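Local coordinates for protein aromatic-L-amino-acid decarboxylase (Catharanthus roseus, PDB 6EEW) that catalyses the pyridoxal 5'-phosphate-dependent decarboxylation of L-tryptophan to tryptamine and of 5-hydroxy-L-tryptophan to serotonin, working as a homodimer, at residues A[40-45]-A[322-327]; A[411-416]-A[491-496]. One frame throughout, in Å; residues are numbered along the deposited sequence.

Contact 1: A[40-45]-A[322-327]; sequences DYYKNV and LAYLDC
Tyr42 and Tyr324 reach each other with matching first torsions: in both, CG lies anti to the carbonyl carbon and beside the backbone N (chi1 -78° and -73°), and the two side chains approach from opposite directions until their hydroxyls meet. The fold is the aminotransferase-like one of the group II decarboxylases. Tyr42 lies on helix 24-44, while Tyr324 belongs to the loop between strands 312-315 and 328-332, a few residues past Lys319, which carries the cofactor. Because the backbones stay well apart, with Tyr42 CA 14.2 Å from Tyr324 CA, two long phenols span the distance, and a single bond joins them: Tyr324 OH donates to Tyr42 OH over 2.7 Å. Tyr42 OH is also hydrogen-bonded to the backbone O of Ala118 of the second subunit, so it joins helix 24-44, the loop of Tyr324 and the second subunit at one point. Phe27 of the second subunit meets the Tyr42 ring edge-to-face, and the Phe110 ring of the same chain meets the Tyr324 ring, their planes inclined at about 60°. The Tyr324 side chain lies about 6 Å from that of His318, which binds L-tryptophan, and about 10 Å from a bound tryptophan: near the site without touching the ligand. Tyr42 OH sits at the edge of the Tyr324 ring, in its plane, 3.3 Å from Tyr324 CE2.

Contact 2: A[411-416]-A[491-496]; sequences DSRFEI and KLTDDL
The guanidinium of Arg413 has one face covered by Thr493, whose methyl CG2 stands 3.7 Å above the guanidinium plane and over its centre, while carboxylates take up its edges. At one edge Arg413 NH1 donates to Asp494 OD1 over 2.8 Å in a nearly straight salt bridge (171°); the acceptor lies in the guanidinium plane, although the carboxylate itself is turned 47° from it. Asp411 is gripped side-on from another edge, NE to OD1 and, at 2.8 Å, Arg413 NH2 to Asp411 OD2, each oxygen using its syn lone pair and lying somewhat out of plane. A bend at chi3 (-55°) curls the arginine chain back over its own turn. Arg413 thus bridges two acids whose nearest oxygens, Asp411 OD2 and Asp494 OD1, are 6.3 Å apart. With a leucine in place of Arg413, both carboxylates would probably lose their shared counter-charge and the helix its polar tie to the turn. The Phe414 ring presents its edge to Thr493, with Phe414 CZ 3.1 Å from Thr493 OG1, a hydroxyl already bonded to Ile489 O. Asp411 OD1 also accepts from Arg413 N, making an Asx turn within a type I beta turn that leads into strand 414-416, an edge strand, within this chain, of the small antiparallel sheet that helix 479-496 covers: helix-on-sheet packing in the C-terminal part of this aminotransferase-like fold.

From the N terminus, helix 24-44 supplies the first half of contact 1, and the chain then runs through six strands of the large mixed sheet before 322-327 closes that loop of 276 residues. Strand 328-332 and the long helix 375-409 follow, and only then does 411-416 open contact 2, a shorter loop of 74 residues that holds the other three strands of the small antiparallel sheet and ends on helix 479-496. The two loops therefore lie in series, neither nesting nor crossing, with contact centres about 32 Å apart. Helix 375-409 spans the gap: Leu322 packs on Leu390, and Phe414 on Val408.

Contact 1: A[40-45]-A[322-327]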
loop_
_atom_site.group_PDB
_atom_site.type_symbol
_atom_site.label_atom_id
_atom_site.label_comp_id
_atom_site.label_asym_id
_atom_site.label_seq_id
_atom_site.Cartn_x
_atom_site.Cartn_y
_atom_site.Cartn_z
ATOM N N ASP A 40 -6.302 -24.747 10.627
ATOM C CA ASP A 40 -7.126 -24.982 11.807
ATOM C C ASP A 40 -8.013 -23.778 12.111
ATOM O O ASP A 40 -9.163 -23.936 12.540
ATOM C CB ASP A 40 -6.232 -25.316 12.998
ATOM C CG ASP A 40 -5.453 -26.607 12.796
ATOM O OD1 ASP A 40 -5.614 -27.230 11.721
ATOM O OD2 ASP A 40 -4.686 -26.999 13.711
ATOM N N TYR A 41 -7.506 -22.564 11.884
ATOM C CA TYR A 41 -8.346 -21.387 12.120
ATOM C C TYR A 41 -9.490 -21.323 11.115
ATOM O O TYR A 41 -10.633 -21.031 11.478
ATOM C CB TYR A 41 -7.515 -20.098 12.075
ATOM C CG TYR A 41 -8.350 -18.818 12.030
ATOM C CD1 TYR A 41 -8.900 -18.268 13.189
ATOM C CD2 TYR A 41 -8.581 -18.159 10.832
ATOM C CE1 TYR A 41 -9.673 -17.098 13.139
ATOM C CE2 TYR A 41 -9.350 -16.998 10.772
ATOM C CZ TYR A 41 -9.892 -16.470 11.926
ATOM O OH TYR A 41 -10.652 -15.311 11.844
ATOM N N TYR A 42 -9.198 -21.566 9.839
ATOM C CA TYR A 42 -10.267 -21.585 8.850
ATOM C C TYR A 42 -11.286 -22.670 9.167
ATOM O O TYR A 42 -12.480 -22.499 8.905
ATOM C CB TYR A 42 -9.703 -21.796 7.448
ATOM C CG TYR A 42 -9.083 -20.559 6.834
ATOM C CD1 TYR A 42 -9.503 -19.295 7.208
ATOM C CD2 TYR A 42 -8.107 -20.661 5.853
ATOM C CE1 TYR A 42 -8.949 -18.164 6.639
ATOM C CE2 TYR A 42 -7.550 -19.538 5.278
ATOM C CZ TYR A 42 -7.973 -18.291 5.674
ATOM O OH TYR A 42 -7.428 -17.162 5.106
ATOM N N LYS A 43 -10.826 -23.794 9.717
ATOM C CA LYS A 43 -11.718 -24.899 10.036
ATOM C C LYS A 43 -12.578 -24.618 11.263
ATOM O O LYS A 43 -13.685 -25.161 11.375
ATOM C CB LYS A 43 -10.900 -26.168 10.269
ATOM C CG LYS A 43 -11.707 -27.366 10.738
ATOM C CD LYS A 43 -10.803 -28.567 10.966
ATOM C CE LYS A 43 -10.372 -29.216 9.664
ATOM N NZ LYS A 43 -9.659 -30.507 9.911
ATOM N N ASN A 44 -12.097 -23.788 12.187
ATOM C CA ASN A 44 -12.780 -23.605 13.464
ATOM C C ASN A 44 -13.399 -22.226 13.670
ATOM O O ASN A 44 -14.035 -22.006 14.709
ATOM C CB ASN A 44 -11.814 -23.916 14.614
ATOM C CG ASN A 44 -11.407 -25.394 14.662
ATOM O OD1 ASN A 44 -12.228 -26.293 14.456
ATOM N ND2 ASN A 44 -10.129 -25.642 14.931
ATOM N N VAL A 45 -13.211 -21.280 12.746
ATOM C CA VAL A 45 -13.596 -19.895 13.027
ATOM C C VAL A 45 -15.094 -19.750 13.263
ATOM O O VAL A 45 -15.520 -18.900 14.059
ATOM C CB VAL A 45 -13.137 -18.960 11.886
ATOM C CG1 VAL A 45 -13.764 -19.392 10.566
ATOM C CG2 VAL A 45 -13.473 -17.513 12.217
ATOM N N LEU A 322 -11.999 -12.684 -4.346
ATOM C CA LEU A 322 -11.213 -13.772 -3.782
ATOM C C LEU A 322 -9.736 -13.411 -3.595
ATOM O O LEU A 322 -8.902 -14.299 -3.367
ATOM C CB LEU A 322 -11.348 -15.023 -4.648
ATOM C CG LEU A 322 -12.763 -15.334 -5.170
ATOM C CD1 LEU A 322 -12.699 -16.513 -6.117
ATOM C CD2 LEU A 322 -13.723 -15.640 -4.023
ATOM N N ALA A 323 -9.381 -12.138 -3.695
ATOM C CA ALA A 323 -8.017 -11.721 -3.446
ATOM C C ALA A 323 -7.915 -11.359 -1.981
ATOM O O ALA A 323 -8.860 -10.829 -1.389
ATOM C CB ALA A 323 -7.628 -10.531 -4.323
ATOM N N TYR A 324 -6.783 -11.646 -1.387
ATOM C CA TYR A 324 -6.700 -11.098 -0.047
ATOM C C TYR A 324 -6.433 -9.597 -0.141
ATOM O O TYR A 324 -6.091 -9.072 -1.207
ATOM C CB TYR A 324 -5.611 -11.819 0.752
ATOM C CG TYR A 324 -5.969 -13.235 1.182
ATOM C CD1 TYR A 324 -5.913 -14.300 0.290
ATOM C CD2 TYR A 324 -6.343 -13.504 2.494
ATOM C CE1 TYR A 324 -6.226 -15.584 0.690
ATOM C CE2 TYR A 324 -6.663 -14.784 2.894
ATOM C CZ TYR A 324 -6.599 -15.814 1.997
ATOM O OH TYR A 324 -6.920 -17.080 2.414
ATOM N N LEU A 325 -6.615 -8.889 0.974
ATOM C CA LEU A 325 -6.035 -7.552 1.071
ATOM C C LEU A 325 -4.524 -7.650 0.910
ATOM O O LEU A 325 -3.903 -8.575 1.433
ATOM C CB LEU A 325 -6.359 -6.908 2.418
ATOM C CG LEU A 325 -7.696 -6.196 2.621
ATOM C CD1 LEU A 325 -8.825 -7.216 2.766
ATOM C CD2 LEU A 325 -7.626 -5.249 3.815
ATOM N N ASP A 326 -3.920 -6.714 0.175
ATOM C CA ASP A 326 -4.579 -5.649 -0.569
ATOM C C ASP A 326 -4.614 -6.041 -2.020
ATOM O O ASP A 326 -3.771 -6.820 -2.477
ATOM C CB ASP A 326 -3.838 -4.307 -0.461
ATOM C CG ASP A 326 -3.877 -3.718 0.924
ATOM O OD1 ASP A 326 -4.992 -3.625 1.483
ATOM O OD2 ASP A 326 -2.796 -3.333 1.440
ATOM N N CYS A 327 -5.584 -5.486 -2.751
ATOM C CA CYS A 327 -5.637 -5.659 -4.194
ATOM C C CYS A 327 -6.714 -4.764 -4.791
ATOM O O CYS A 327 -7.906 -5.037 -4.625
ATOM C CB CYS A 327 -5.894 -7.124 -4.548
ATOM S SG CYS A 327 -5.680 -7.516 -6.293
#

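Contact 2: A[411-416]-A[491-496]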
loop_
_atom_site.group_PDB
_atom_site.type_symbol
_atom_site.label_atom_id
_atom_site.label_comp_id
_atom_site.label_asym_id
_atom_site.label_seq_id
_atom_site.Cartn_x
_atom_site.Cartn_y
_atom_site.Cartn_z
ATOM N N ASP A 411 -42.201 -11.707 5.529
ATOM C CA ASP A 411 -42.540 -11.291 6.885
ATOM C C ASP A 411 -43.016 -9.846 6.839
ATOM O O ASP A 411 -42.232 -8.932 6.550
ATOM C CB ASP A 411 -41.358 -11.446 7.836
ATOM C CG ASP A 411 -41.759 -11.258 9.290
ATOM O OD1 ASP A 411 -42.626 -10.399 9.555
ATOM O OD2 ASP A 411 -41.213 -11.970 10.163
ATOM N N SER A 412 -44.304 -9.649 7.124
ATOM C CA SER A 412 -44.942 -8.345 7.013
ATOM C C SER A 412 -44.480 -7.376 8.089
ATOM O O SER A 412 -44.838 -6.194 8.022
ATOM C CB SER A 412 -46.462 -8.510 7.055
ATOM O OG SER A 412 -46.852 -9.233 8.204
ATOM N N ARG A 413 -43.746 -7.851 9.098
ATOM C CA ARG A 413 -43.193 -6.949 10.099
ATOM C C ARG A 413 -41.984 -6.198 9.560
ATOM O O ARG A 413 -41.704 -5.080 10.000
ATOM C CB ARG A 413 -42.794 -7.729 11.351
ATOM C CG ARG A 413 -43.940 -8.471 12.012
ATOM C CD ARG A 413 -43.436 -9.381 13.125
ATOM N NE ARG A 413 -42.406 -10.314 12.667
ATOM C CZ ARG A 413 -41.869 -11.265 13.428
ATOM N NH1 ARG A 413 -42.265 -11.415 14.686
ATOM N NH2 ARG A 413 -40.939 -12.069 12.932
ATOM N N PHE A 414 -41.296 -6.778 8.587
ATOM C CA PHE A 414 -40.095 -6.220 7.994
ATOM C C PHE A 414 -40.410 -5.607 6.635
ATOM O O PHE A 414 -41.455 -5.865 6.035
ATOM C CB PHE A 414 -39.028 -7.305 7.842
ATOM C CG PHE A 414 -38.537 -7.862 9.149
ATOM C CD1 PHE A 414 -39.220 -8.885 9.784
ATOM C CD2 PHE A 414 -37.359 -7.401 9.714
ATOM C CE1 PHE A 414 -38.761 -9.410 10.975
ATOM C CE2 PHE A 414 -36.892 -7.927 10.904
ATOM C CZ PHE A 414 -37.591 -8.929 11.536
ATOM N N GLU A 415 -39.479 -4.793 6.152
ATOM C CA GLU A 415 -39.608 -4.172 4.847
ATOM C C GLU A 415 -38.225 -4.052 4.242
ATOM O O GLU A 415 -37.246 -3.806 4.957
ATOM C CB GLU A 415 -40.278 -2.795 4.955
ATOM C CG GLU A 415 -39.352 -1.649 5.346
ATOM C CD GLU A 415 -40.054 -0.298 5.302
ATOM O OE1 GLU A 415 -41.306 -0.268 5.274
ATOM O OE2 GLU A 415 -39.362 0.737 5.285
ATOM N N ILE A 416 -38.155 -4.234 2.928
ATOM C CA ILE A 416 -36.936 -3.963 2.177
ATOM C C ILE A 416 -36.915 -2.474 1.853
ATOM O O ILE A 416 -37.818 -1.965 1.181
ATOM C CB ILE A 416 -36.868 -4.813 0.899
ATOM C CG1 ILE A 416 -37.075 -6.297 1.219
ATOM C CG2 ILE A 416 -35.522 -4.621 0.225
ATOM C CD1 ILE A 416 -35.977 -6.905 2.072
ATOM N N LYS A 491 -36.208 -15.040 15.626
ATOM C CA LYS A 491 -36.318 -15.334 17.054
ATOM C C LYS A 491 -36.113 -14.077 17.888
ATOM O O LYS A 491 -36.865 -13.810 18.833
ATOM C CB LYS A 491 -35.317 -16.410 17.481
ATOM C CG LYS A 491 -35.399 -16.713 18.984
ATOM C CD LYS A 491 -34.410 -17.775 19.443
ATOM C CE LYS A 491 -32.972 -17.276 19.398
ATOM N NZ LYS A 491 -32.022 -18.247 20.022
ATOM N N LEU A 492 -35.080 -13.299 17.563
ATOM C CA LEU A 492 -34.807 -12.094 18.335
ATOM C C LEU A 492 -35.898 -11.052 18.145
ATOM O O LEU A 492 -36.176 -10.270 19.061
ATOM C CB LEU A 492 -33.440 -11.527 17.960
ATOM C CG LEU A 492 -32.268 -12.452 18.294
ATOM C CD1 LEU A 492 -30.928 -11.812 17.940
ATOM C CD2 LEU A 492 -32.320 -12.847 19.757
ATOM N N THR A 493 -36.541 -11.034 16.978
ATOM C CA THR A 493 -37.666 -10.129 16.787
ATOM C C THR A 493 -38.855 -10.562 17.634
ATOM O O THR A 493 -39.506 -9.727 18.266
ATOM C CB THR A 493 -38.052 -10.070 15.311
ATOM O OG1 THR A 493 -36.942 -9.583 14.544
ATOM C CG2 THR A 493 -39.249 -9.151 15.106
ATOM N N ASP A 494 -39.127 -11.868 17.690
ATOM C CA ASP A 494 -40.188 -12.360 18.567
ATOM C C ASP A 494 -39.917 -11.974 20.013
ATOM O O ASP A 494 -40.779 -11.401 20.688
ATOM C CB ASP A 494 -40.336 -13.877 18.433
ATOM C CG ASP A 494 -40.812 -14.303 17.052
ATOM O OD1 ASP A 494 -41.390 -13.461 16.328
ATOM O OD2 ASP A 494 -40.609 -15.484 16.689
ATOM N N ASP A 495 -38.709 -12.276 20.501
ATOM C CA ASP A 495 -38.334 -11.886 21.859
ATOM C C ASP A 495 -38.497 -10.390 22.068
ATOM O O ASP A 495 -38.878 -9.946 23.158
ATOM C CB ASP A 495 -36.892 -12.300 22.162
ATOM C CG ASP A 495 -36.740 -13.790 22.400
ATOM O OD1 ASP A 495 -37.767 -14.501 22.430
ATOM O OD2 ASP A 495 -35.590 -14.248 22.564
ATOM N N LEU A 496 -38.208 -9.595 21.037
ATOM C CA LEU A 496 -38.245 -8.146 21.168
ATOM C C LEU A 496 -39.666 -7.589 21.210
ATOM O O LEU A 496 -39.834 -6.411 21.549
ATOM C CB LEU A 496 -37.461 -7.520 20.017
ATOM C CG LEU A 496 -37.416 -5.999 19.941
ATOM C CD1 LEU A 496 -36.670 -5.451 21.146
ATOM C CD2 LEU A 496 -36.753 -5.550 18.648
#